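Local structure of viral structural protein 4 (6TZ0) at residues Leu154-Phe159 / Asn170-Leu175; Met72-Ile77 / Ala177-His182; Ala57-Arg62 / Thr139-Leu144; Tyr16-Arg21 / Ala191-Thr196. The protein binds GTP and accompanies the viral RNA-dependent RNA polymerase, whose transcription it probably supports as a P-loop nucleotide-binding cofactor. All coordinates share one frame; numbering follows the deposited sequence.

Interaction 1: residues Leu154-Phe159 / Asn170-Leu175; sequences LALIIF and NYINQL
Leu156 meets Ile172 and Leu175 through apolar groups alone, a compact example of how a helix is packed against the segment leading into a strand by one leucine. The working atom is Leu156 CD1, which lies 4.1 Å from Ile172 CG2 and equally 4.1 Å from Leu175 CB. Because CG of Leu156 stands opposite its backbone N (chi1 -164°), the branched end reaches across to the helix, where it meets two residues one turn apart. It runs about perpendicular to the Leu175 side chain and at a slant to that of Ile172. All three residues are buried, yet the overlap is small, and the nearest CA atoms, those of Leu156 and Ile172, stay 8.6 Å apart.

Polar groups serve other partners. Within the helix, Gln174 N donates to Asn170 O at 2.9 Å. The Gln174 amide binds Gly65 O, while Asn170 OD1 is bonded to Thr462 of the polymerase chain.

Strand 157-159 pairs in parallel with strand 182-184, and helices 162-166 and 170-176 come between them in the sequence, with helix 41-60 touching both Leu154 and Tyr171.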
# COMPACT_ATOMS: atom_id res chain seq x y z
N LEU B 154 -27.31 2.74 -38.33
CA LEU B 154 -26.21 1.90 -38.79
C LEU B 154 -25.59 1.18 -37.60
O LEU B 154 -25.03 1.83 -36.71
CB LEU B 154 -25.16 2.74 -39.52
CG LEU B 154 -25.58 3.31 -40.87
CD1 LEU B 154 -24.53 4.24 -41.40
CD2 LEU B 154 -25.82 2.18 -41.84
N ALA B 155 -25.67 -0.14 -37.60
CA ALA B 155 -25.14 -0.93 -36.50
C ALA B 155 -23.63 -1.04 -36.59
O ALA B 155 -23.07 -1.21 -37.67
CB ALA B 155 -25.76 -2.33 -36.49
N LEU B 156 -22.97 -0.97 -35.44
CA LEU B 156 -21.52 -1.04 -35.38
C LEU B 156 -21.08 -2.49 -35.46
O LEU B 156 -21.59 -3.34 -34.72
CB LEU B 156 -21.03 -0.37 -34.10
CG LEU B 156 -19.56 0.01 -33.94
CD1 LEU B 156 -19.50 1.27 -33.11
CD2 LEU B 156 -18.79 -1.06 -33.23
N ILE B 157 -20.13 -2.78 -36.35
CA ILE B 157 -19.80 -4.15 -36.73
C ILE B 157 -18.33 -4.42 -36.43
O ILE B 157 -17.45 -3.69 -36.90
CB ILE B 157 -20.11 -4.40 -38.21
CG1 ILE B 157 -21.59 -4.19 -38.48
CG2 ILE B 157 -19.76 -5.80 -38.57
CD1 ILE B 157 -21.92 -4.11 -39.93
N ILE B 158 -18.07 -5.47 -35.65
CA ILE B 158 -16.73 -5.84 -35.21
C ILE B 158 -16.48 -7.29 -35.61
O ILE B 158 -17.36 -8.14 -35.46
CB ILE B 158 -16.57 -5.67 -33.69
CG1 ILE B 158 -16.97 -4.28 -33.24
CG2 ILE B 158 -15.14 -5.83 -33.26
CD1 ILE B 158 -17.08 -4.16 -31.75
N PHE B 159 -15.28 -7.58 -36.10
CA PHE B 159 -14.85 -8.96 -36.25
C PHE B 159 -14.32 -9.48 -34.91
O PHE B 159 -13.83 -8.71 -34.09
CB PHE B 159 -13.75 -9.11 -37.30
CG PHE B 159 -14.20 -8.90 -38.72
CD1 PHE B 159 -15.54 -8.77 -39.04
CD2 PHE B 159 -13.28 -8.90 -39.74
CE1 PHE B 159 -15.93 -8.59 -40.34
CE2 PHE B 159 -13.68 -8.72 -41.05
CZ PHE B 159 -15.00 -8.57 -41.35
N ASN B 170 -9.70 4.73 -31.81
CA ASN B 170 -10.02 5.00 -30.41
C ASN B 170 -11.46 5.45 -30.24
O ASN B 170 -12.13 5.04 -29.29
CB ASN B 170 -9.06 6.03 -29.83
CG ASN B 170 -7.68 5.48 -29.60
OD1 ASN B 170 -7.52 4.35 -29.15
ND2 ASN B 170 -6.67 6.28 -29.91
N TYR B 171 -11.96 6.30 -31.14
CA TYR B 171 -13.32 6.81 -31.02
C TYR B 171 -14.36 5.73 -31.24
O TYR B 171 -15.43 5.75 -30.60
CB TYR B 171 -13.52 8.00 -31.96
CG TYR B 171 -13.14 7.76 -33.41
CD1 TYR B 171 -14.05 7.21 -34.31
CD2 TYR B 171 -11.88 8.10 -33.88
CE1 TYR B 171 -13.71 6.99 -35.63
CE2 TYR B 171 -11.53 7.89 -35.20
CZ TYR B 171 -12.45 7.33 -36.06
OH TYR B 171 -12.10 7.12 -37.37
N ILE B 172 -14.07 4.73 -32.07
CA ILE B 172 -14.97 3.59 -32.22
C ILE B 172 -15.00 2.77 -30.93
O ILE B 172 -16.07 2.31 -30.50
CB ILE B 172 -14.58 2.76 -33.45
CG1 ILE B 172 -14.67 3.61 -34.71
CG2 ILE B 172 -15.48 1.55 -33.61
CD1 ILE B 172 -16.06 4.14 -34.98
N ASN B 173 -13.84 2.60 -30.28
CA ASN B 173 -13.80 1.95 -28.98
C ASN B 173 -14.56 2.73 -27.92
O ASN B 173 -15.13 2.13 -27.01
CB ASN B 173 -12.35 1.78 -28.52
CG ASN B 173 -11.62 0.72 -29.28
OD1 ASN B 173 -12.16 -0.34 -29.57
ND2 ASN B 173 -10.36 0.98 -29.59
N GLN B 174 -14.57 4.06 -28.02
CA GLN B 174 -15.39 4.86 -27.13
C GLN B 174 -16.88 4.66 -27.40
O GLN B 174 -17.69 4.74 -26.48
CB GLN B 174 -15.02 6.34 -27.28
CG GLN B 174 -13.59 6.62 -26.88
CD GLN B 174 -13.14 8.01 -27.25
OE1 GLN B 174 -13.92 8.82 -27.74
NE2 GLN B 174 -11.86 8.26 -27.09
N LEU B 175 -17.24 4.38 -28.65
CA LEU B 175 -18.64 4.13 -28.98
C LEU B 175 -19.12 2.73 -28.63
O LEU B 175 -20.33 2.53 -28.51
CB LEU B 175 -18.89 4.36 -30.47
CG LEU B 175 -18.71 5.79 -30.96
CD1 LEU B 175 -18.88 5.81 -32.45
CD2 LEU B 175 -19.70 6.69 -30.28

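Interaction 2: residues Met72-Ile77 / Ala177-His182; sequences MYADMI and AYTQPH
Thr179 OG1 is shared between two neighbours: it is hydrogen-bonded to Leu175 O, four residues back at the end of helix 170-176, and it rests on the methyl group of Ala74. The distance from Thr179 OG1 to Ala74 CB is 3.3 Å, a van der Waals touch, so the polar need of the hydroxyl is met by the carbonyl rather than by the helix opposite. A chi1 of -58° sets OG1 opposite the carbonyl carbon of Thr179, where it both bonds to Leu175 O and touches Ala74 CB.

Within residues 72-77, Ala74 alone touches the loop, and its CB meets two further atoms. Tyr178 O lies 3.4 Å from Ala74 CB, and Tyr178 CB is 4.0 Å from the same methyl. A side chain of one carbon lets the chains come close, with the CA atoms of Ala74 and Tyr178 6.2 Å apart. Only the base of Tyr178 takes part in the contact with residues 72-77. Its side chain leads away from Ala74 and packs on Pro70 and Arg71, at the start of the same helix, and on Leu943 of the polymerase chain.

Residues 177-182 carry the chain from helix 170-176 into strand 182-184, which runs parallel to strand 157-159. The arrangement is thus that of a beta-alpha-beta crossover whose return loop is packed against helix 70-79.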
# COMPACT_ATOMS: atom_id res chain seq x y z
N MET B 72 -24.50 9.96 -26.63
CA MET B 72 -25.25 10.74 -27.61
C MET B 72 -24.83 10.39 -29.03
O MET B 72 -25.69 10.19 -29.90
CB MET B 72 -25.03 12.23 -27.35
CG MET B 72 -25.89 13.14 -28.19
SD MET B 72 -27.60 13.11 -27.68
CE MET B 72 -27.47 14.03 -26.15
N TYR B 73 -23.52 10.32 -29.28
CA TYR B 73 -23.01 9.90 -30.59
C TYR B 73 -23.45 8.48 -30.94
O TYR B 73 -23.81 8.20 -32.09
CB TYR B 73 -21.48 9.97 -30.62
CG TYR B 73 -20.86 11.34 -30.81
CD1 TYR B 73 -20.78 11.92 -32.07
CD2 TYR B 73 -20.30 12.03 -29.74
CE1 TYR B 73 -20.20 13.15 -32.25
CE2 TYR B 73 -19.71 13.26 -29.92
CZ TYR B 73 -19.67 13.81 -31.17
OH TYR B 73 -19.08 15.04 -31.34
N ALA B 74 -23.44 7.58 -29.95
CA ALA B 74 -23.86 6.21 -30.17
C ALA B 74 -25.33 6.12 -30.54
O ALA B 74 -25.70 5.37 -31.45
CB ALA B 74 -23.57 5.37 -28.93
N ASP B 75 -26.18 6.91 -29.87
CA ASP B 75 -27.60 6.92 -30.20
C ASP B 75 -27.85 7.49 -31.59
O ASP B 75 -28.62 6.92 -32.36
CB ASP B 75 -28.38 7.70 -29.15
CG ASP B 75 -28.37 7.03 -27.80
OD1 ASP B 75 -28.20 5.79 -27.75
OD2 ASP B 75 -28.55 7.73 -26.79
N MET B 76 -27.17 8.59 -31.92
CA MET B 76 -27.37 9.24 -33.22
C MET B 76 -26.92 8.36 -34.37
O MET B 76 -27.55 8.35 -35.43
CB MET B 76 -26.61 10.56 -33.25
CG MET B 76 -27.20 11.61 -32.36
SD MET B 76 -26.09 12.99 -32.15
CE MET B 76 -26.12 13.58 -33.80
N ILE B 77 -25.83 7.61 -34.20
CA ILE B 77 -25.35 6.80 -35.31
C ILE B 77 -26.07 5.47 -35.36
O ILE B 77 -26.60 5.07 -36.41
CB ILE B 77 -23.83 6.62 -35.22
CG1 ILE B 77 -23.13 7.97 -35.31
CG2 ILE B 77 -23.35 5.73 -36.34
CD1 ILE B 77 -21.69 7.93 -34.91
N ALA B 177 -18.88 1.04 -25.90
CA ALA B 177 -19.41 0.93 -24.54
C ALA B 177 -20.87 1.37 -24.41
O ALA B 177 -21.48 1.09 -23.38
CB ALA B 177 -18.56 1.76 -23.59
N TYR B 178 -21.43 2.05 -25.41
CA TYR B 178 -22.79 2.56 -25.33
C TYR B 178 -23.62 2.07 -26.50
O TYR B 178 -24.54 2.75 -26.96
CB TYR B 178 -22.78 4.09 -25.27
CG TYR B 178 -22.10 4.61 -24.04
CD1 TYR B 178 -22.77 4.68 -22.83
CD2 TYR B 178 -20.77 5.00 -24.07
CE1 TYR B 178 -22.14 5.15 -21.70
CE2 TYR B 178 -20.14 5.47 -22.95
CZ TYR B 178 -20.83 5.54 -21.76
OH TYR B 178 -20.20 6.01 -20.64
N THR B 179 -23.31 0.88 -26.99
CA THR B 179 -23.89 0.31 -28.20
C THR B 179 -23.92 -1.20 -28.00
O THR B 179 -23.05 -1.75 -27.33
CB THR B 179 -23.05 0.71 -29.43
OG1 THR B 179 -22.99 2.13 -29.53
CG2 THR B 179 -23.62 0.18 -30.72
N GLN B 180 -24.95 -1.85 -28.54
CA GLN B 180 -24.87 -3.28 -28.75
C GLN B 180 -24.27 -3.53 -30.13
O GLN B 180 -24.95 -3.34 -31.14
CB GLN B 180 -26.25 -3.93 -28.67
CG GLN B 180 -26.91 -3.89 -27.30
CD GLN B 180 -26.09 -4.58 -26.24
OE1 GLN B 180 -25.65 -3.96 -25.28
NE2 GLN B 180 -25.85 -5.87 -26.43
N PRO B 181 -23.01 -3.94 -30.22
CA PRO B 181 -22.39 -4.13 -31.53
C PRO B 181 -22.80 -5.47 -32.12
O PRO B 181 -23.34 -6.34 -31.45
CB PRO B 181 -20.89 -4.11 -31.21
CG PRO B 181 -20.82 -4.69 -29.87
CD PRO B 181 -22.06 -4.24 -29.14
N HIS B 182 -22.51 -5.63 -33.40
CA HIS B 182 -22.77 -6.88 -34.10
C HIS B 182 -21.44 -7.59 -34.29
O HIS B 182 -20.62 -7.18 -35.12
CB HIS B 182 -23.45 -6.62 -35.44
CG HIS B 182 -23.88 -7.87 -36.14
ND1 HIS B 182 -23.06 -8.56 -36.99
CD2 HIS B 182 -25.05 -8.55 -36.09
CE1 HIS B 182 -23.70 -9.62 -37.45
NE2 HIS B 182 -24.91 -9.64 -36.92

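Interaction 3: residues Ala57-Arg62 / Thr139-Leu144; sequences AKHAAR and TEMSTL
A helix-helix interface with a charged pair along its outer margin joins Lys58 and His59, near the end of helix 41-60, to Glu140 and Met141 of helix 136-146. Lys58 NZ forms a salt bridge and hydrogen bond with Glu140 OE2. The modelled separation of Lys58 NZ and Glu140 OE2 is 2.4 Å, very short, so the pairing carries more weight than its length. Glu140 arrives as an extended arm, its CG opposite the backbone N (chi1 -176°), whereas the lysine chain bends midway, at chi3, and meets it at roughly a right angle.

The other carboxylate oxygen turns to the histidine. Glu140 OE1 sits 3.1 Å from His59 CE1, in the plane of the ring and at its edge, while the carboxylate itself stands nearly perpendicular to that ring, the planes 88° apart. Arg62 NH2, 4.7 Å from Glu140 OE1, probably adds to the positive surroundings of the carboxylate. Met141 CE also approaches the ring edge, 4.4 Å from His59 CD2.

Within helix 136-146, the main-chain Glu140 O accepts both Thr143 OG1, at 2.9 Å, and Leu144 N, from the same face of its plane.

Helix 70-79 completes the packing: Tyr73 lies on His59 and Met76 on Met141, while Met55 of helix 41-60 reaches Glu140, Met141 and Leu144.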
# COMPACT_ATOMS: atom_id res chain seq x y z
N ALA B 57 -13.58 11.14 -36.77
CA ALA B 57 -12.16 11.41 -36.60
C ALA B 57 -11.89 12.90 -36.47
O ALA B 57 -11.06 13.32 -35.65
CB ALA B 57 -11.37 10.81 -37.75
N LYS B 58 -12.61 13.72 -37.25
CA LYS B 58 -12.47 15.17 -37.14
C LYS B 58 -12.90 15.69 -35.77
O LYS B 58 -12.22 16.53 -35.18
CB LYS B 58 -13.26 15.87 -38.24
CG LYS B 58 -13.15 17.38 -38.19
CD LYS B 58 -13.93 18.05 -39.30
CE LYS B 58 -15.42 18.00 -39.03
NZ LYS B 58 -16.20 18.78 -40.04
N HIS B 59 -14.03 15.19 -35.25
CA HIS B 59 -14.46 15.68 -33.94
C HIS B 59 -13.60 15.15 -32.81
O HIS B 59 -13.45 15.82 -31.79
CB HIS B 59 -15.92 15.32 -33.65
CG HIS B 59 -16.90 15.95 -34.58
ND1 HIS B 59 -16.99 17.31 -34.76
CD2 HIS B 59 -17.91 15.41 -35.30
CE1 HIS B 59 -17.96 17.58 -35.61
NE2 HIS B 59 -18.54 16.44 -35.94
N ALA B 60 -13.04 13.95 -32.95
CA ALA B 60 -12.19 13.41 -31.90
C ALA B 60 -10.82 14.05 -31.88
O ALA B 60 -10.18 14.08 -30.82
CB ALA B 60 -12.03 11.89 -32.06
N ALA B 61 -10.34 14.58 -33.01
CA ALA B 61 -9.03 15.22 -33.01
C ALA B 61 -8.99 16.54 -32.26
O ALA B 61 -7.89 17.06 -32.04
CB ALA B 61 -8.57 15.44 -34.45
N ARG B 62 -10.12 17.10 -31.84
CA ARG B 62 -10.13 18.41 -31.21
C ARG B 62 -10.15 18.37 -29.69
O ARG B 62 -9.80 19.37 -29.07
CB ARG B 62 -11.33 19.24 -31.69
CG ARG B 62 -11.25 19.64 -33.14
CD ARG B 62 -12.13 20.84 -33.42
NE ARG B 62 -13.56 20.57 -33.25
CZ ARG B 62 -14.37 20.22 -34.23
NH1 ARG B 62 -13.92 20.10 -35.47
NH2 ARG B 62 -15.66 19.99 -33.98
N THR B 139 -24.55 19.06 -33.43
CA THR B 139 -25.39 19.62 -34.49
C THR B 139 -24.86 19.27 -35.87
O THR B 139 -25.64 19.00 -36.79
CB THR B 139 -25.52 21.13 -34.37
OG1 THR B 139 -24.21 21.72 -34.31
CG2 THR B 139 -26.33 21.52 -33.16
N GLU B 140 -23.54 19.28 -36.04
CA GLU B 140 -22.95 18.91 -37.32
C GLU B 140 -23.20 17.44 -37.66
O GLU B 140 -23.60 17.11 -38.79
CB GLU B 140 -21.45 19.23 -37.30
CG GLU B 140 -20.72 19.00 -38.59
CD GLU B 140 -19.28 19.43 -38.51
OE1 GLU B 140 -18.88 19.94 -37.44
OE2 GLU B 140 -18.54 19.26 -39.50
N MET B 141 -23.01 16.56 -36.67
CA MET B 141 -23.33 15.14 -36.86
C MET B 141 -24.82 14.92 -37.08
O MET B 141 -25.20 14.03 -37.86
CB MET B 141 -22.83 14.35 -35.65
CG MET B 141 -23.04 12.84 -35.75
SD MET B 141 -22.08 12.05 -37.04
CE MET B 141 -20.50 11.94 -36.23
N SER B 142 -25.67 15.74 -36.46
CA SER B 142 -27.11 15.62 -36.65
C SER B 142 -27.53 16.00 -38.06
O SER B 142 -28.34 15.31 -38.68
CB SER B 142 -27.84 16.47 -35.62
OG SER B 142 -29.23 16.40 -35.81
N THR B 143 -26.97 17.09 -38.60
CA THR B 143 -27.29 17.47 -39.97
C THR B 143 -26.71 16.48 -40.97
O THR B 143 -27.25 16.35 -42.07
CB THR B 143 -26.80 18.88 -40.28
OG1 THR B 143 -25.38 18.95 -40.11
CG2 THR B 143 -27.47 19.89 -39.38
N LEU B 144 -25.63 15.79 -40.62
CA LEU B 144 -25.13 14.77 -41.55
C LEU B 144 -25.99 13.52 -41.53
O LEU B 144 -26.30 12.96 -42.59
CB LEU B 144 -23.66 14.46 -41.25
CG LEU B 144 -22.97 13.40 -42.11
CD1 LEU B 144 -21.63 13.85 -42.53
CD2 LEU B 144 -22.75 12.17 -41.27

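Interaction 4: residues Tyr16-Arg21 / Ala191-Thr196; sequences YGLYLR and ADFSDT
Phe193 and Leu18 carry most of this meeting of two loops, with main-chain atoms of Tyr16 and Gly17 also touching the ring. Leu18 CD1 lies 3.6 Å from Phe193 CE1, its side chain slanting across that of the phenylalanine. Phe193 CE1 is also 3.4 Å from Gly17 O, and the neighbouring Phe193 CZ is 4.0 Å from Tyr16 O. With CG beside its backbone N (chi1 -61°), Phe193 directs the ring's far end into this group of atoms.

Ala191 is next in area buried by the other segment. Separately, within its own loop, its carbonyl oxygen stands over the centre of one face of the Phe193 ring, 3.7 Å above the plane.

Each loop adjoins a helix. Gly17, with positive phi (87°), closes helix 10-15 in a Schellman motif, and its carbonyl oxygen approaches the ring obliquely. Residues 192-195 form a type I turn that delivers Asp195 to the N-cap position of helix 196-201, though its side chain makes no capping bond.

Around them, Leu198 of helix 196-201 touches both Leu18 and Ala191, Arg204 and Pro205 of strand 204-208 pack on Phe193, and strand 182-184 contributes Ile184 beside Ala191.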
# COMPACT_ATOMS: atom_id res chain seq x y z
N TYR B 16 -8.50 -10.83 -45.09
CA TYR B 16 -9.48 -11.75 -44.53
C TYR B 16 -10.22 -12.56 -45.59
O TYR B 16 -11.07 -13.39 -45.23
CB TYR B 16 -10.49 -10.97 -43.70
CG TYR B 16 -9.95 -10.52 -42.36
CD1 TYR B 16 -9.01 -11.28 -41.69
CD2 TYR B 16 -10.32 -9.31 -41.81
CE1 TYR B 16 -8.50 -10.88 -40.48
CE2 TYR B 16 -9.80 -8.89 -40.59
CZ TYR B 16 -8.89 -9.69 -39.94
OH TYR B 16 -8.36 -9.30 -38.73
N GLY B 17 -9.92 -12.37 -46.87
CA GLY B 17 -10.65 -13.03 -47.93
C GLY B 17 -11.89 -12.29 -48.38
O GLY B 17 -12.81 -12.92 -48.91
N LEU B 18 -11.93 -10.97 -48.20
CA LEU B 18 -13.12 -10.17 -48.43
C LEU B 18 -12.79 -9.10 -49.45
O LEU B 18 -11.87 -8.30 -49.24
CB LEU B 18 -13.62 -9.53 -47.13
CG LEU B 18 -14.48 -10.26 -46.11
CD1 LEU B 18 -13.77 -11.39 -45.44
CD2 LEU B 18 -14.83 -9.25 -45.07
N TYR B 19 -13.54 -9.07 -50.55
CA TYR B 19 -13.33 -8.13 -51.64
C TYR B 19 -14.57 -7.28 -51.82
O TYR B 19 -15.69 -7.80 -51.79
CB TYR B 19 -13.03 -8.89 -52.93
CG TYR B 19 -11.67 -9.53 -52.94
CD1 TYR B 19 -10.64 -9.03 -52.18
CD2 TYR B 19 -11.44 -10.69 -53.65
CE1 TYR B 19 -9.41 -9.62 -52.18
CE2 TYR B 19 -10.20 -11.29 -53.65
CZ TYR B 19 -9.19 -10.74 -52.91
OH TYR B 19 -7.94 -11.32 -52.88
N LEU B 20 -14.37 -5.98 -52.01
CA LEU B 20 -15.50 -5.07 -52.18
C LEU B 20 -16.22 -5.34 -53.49
O LEU B 20 -15.61 -5.56 -54.53
CB LEU B 20 -15.04 -3.61 -52.14
CG LEU B 20 -14.68 -3.00 -50.78
CD1 LEU B 20 -14.11 -1.61 -50.97
CD2 LEU B 20 -15.90 -2.95 -49.91
N ARG B 21 -17.54 -5.34 -53.41
CA ARG B 21 -18.37 -5.48 -54.59
C ARG B 21 -18.33 -4.18 -55.38
O ARG B 21 -18.40 -3.10 -54.77
CB ARG B 21 -19.79 -5.83 -54.13
CG ARG B 21 -20.75 -6.21 -55.22
CD ARG B 21 -22.03 -6.74 -54.62
NE ARG B 21 -21.80 -8.02 -53.96
CZ ARG B 21 -22.72 -8.64 -53.23
NH1 ARG B 21 -23.92 -8.11 -53.08
NH2 ARG B 21 -22.43 -9.80 -52.66
N ALA B 191 -13.55 -14.80 -40.87
CA ALA B 191 -14.93 -14.52 -40.52
C ALA B 191 -15.86 -15.26 -41.47
O ALA B 191 -15.56 -15.41 -42.66
CB ALA B 191 -15.20 -13.02 -40.58
N ASP B 192 -16.98 -15.75 -40.94
CA ASP B 192 -17.88 -16.56 -41.74
C ASP B 192 -18.61 -15.71 -42.77
O ASP B 192 -19.22 -14.69 -42.45
CB ASP B 192 -18.87 -17.31 -40.86
CG ASP B 192 -19.55 -16.43 -39.85
OD1 ASP B 192 -19.11 -15.28 -39.67
OD2 ASP B 192 -20.55 -16.88 -39.25
N PHE B 193 -18.54 -16.15 -44.02
CA PHE B 193 -18.99 -15.37 -45.17
C PHE B 193 -20.50 -15.37 -45.33
O PHE B 193 -21.01 -14.69 -46.22
CB PHE B 193 -18.34 -15.92 -46.43
CG PHE B 193 -16.85 -15.84 -46.43
CD1 PHE B 193 -16.20 -14.65 -46.72
CD2 PHE B 193 -16.09 -16.95 -46.14
CE1 PHE B 193 -14.83 -14.58 -46.72
CE2 PHE B 193 -14.72 -16.89 -46.14
CZ PHE B 193 -14.09 -15.70 -46.43
N SER B 194 -21.23 -16.10 -44.49
CA SER B 194 -22.68 -16.19 -44.60
C SER B 194 -23.40 -15.17 -43.74
O SER B 194 -24.62 -15.25 -43.59
CB SER B 194 -23.15 -17.59 -44.22
OG SER B 194 -22.88 -17.86 -42.85
N ASP B 195 -22.68 -14.21 -43.17
CA ASP B 195 -23.33 -13.13 -42.45
C ASP B 195 -24.04 -12.20 -43.43
O ASP B 195 -23.72 -12.16 -44.61
CB ASP B 195 -22.31 -12.34 -41.63
CG ASP B 195 -22.96 -11.44 -40.60
OD1 ASP B 195 -24.19 -11.53 -40.41
OD2 ASP B 195 -22.27 -10.60 -40.02
N THR B 196 -25.03 -11.47 -42.91
CA THR B 196 -25.82 -10.57 -43.73
C THR B 196 -24.98 -9.44 -44.30
O THR B 196 -25.06 -9.13 -45.50
CB THR B 196 -26.96 -10.00 -42.89
OG1 THR B 196 -27.72 -11.07 -42.34
CG2 THR B 196 -27.88 -9.14 -43.74

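Interactions 1 and 2 form the middle of the group, their centres about 8 Å apart. They are joined by probable hydrogen bonds from His182 N to Leu156 O, at 2.8 Å, and from Leu154 N to Ile77 O, at 3.1 Å. Interaction 3 extends this core through helix 70-79, where Met76 CE lies 3.7 Å from Met141 CG. On another flank interaction 4 is reached by aromatic packing, Phe159 CE2 being 3.5 Å from Tyr16 CD2. Interactions 3 and 4 do not touch, their nearest atoms remaining about 18 Å apart. All four lie away from the GTP-binding residues, which include Lys359 and Arg520, and so describe architecture rather than the nucleotide site.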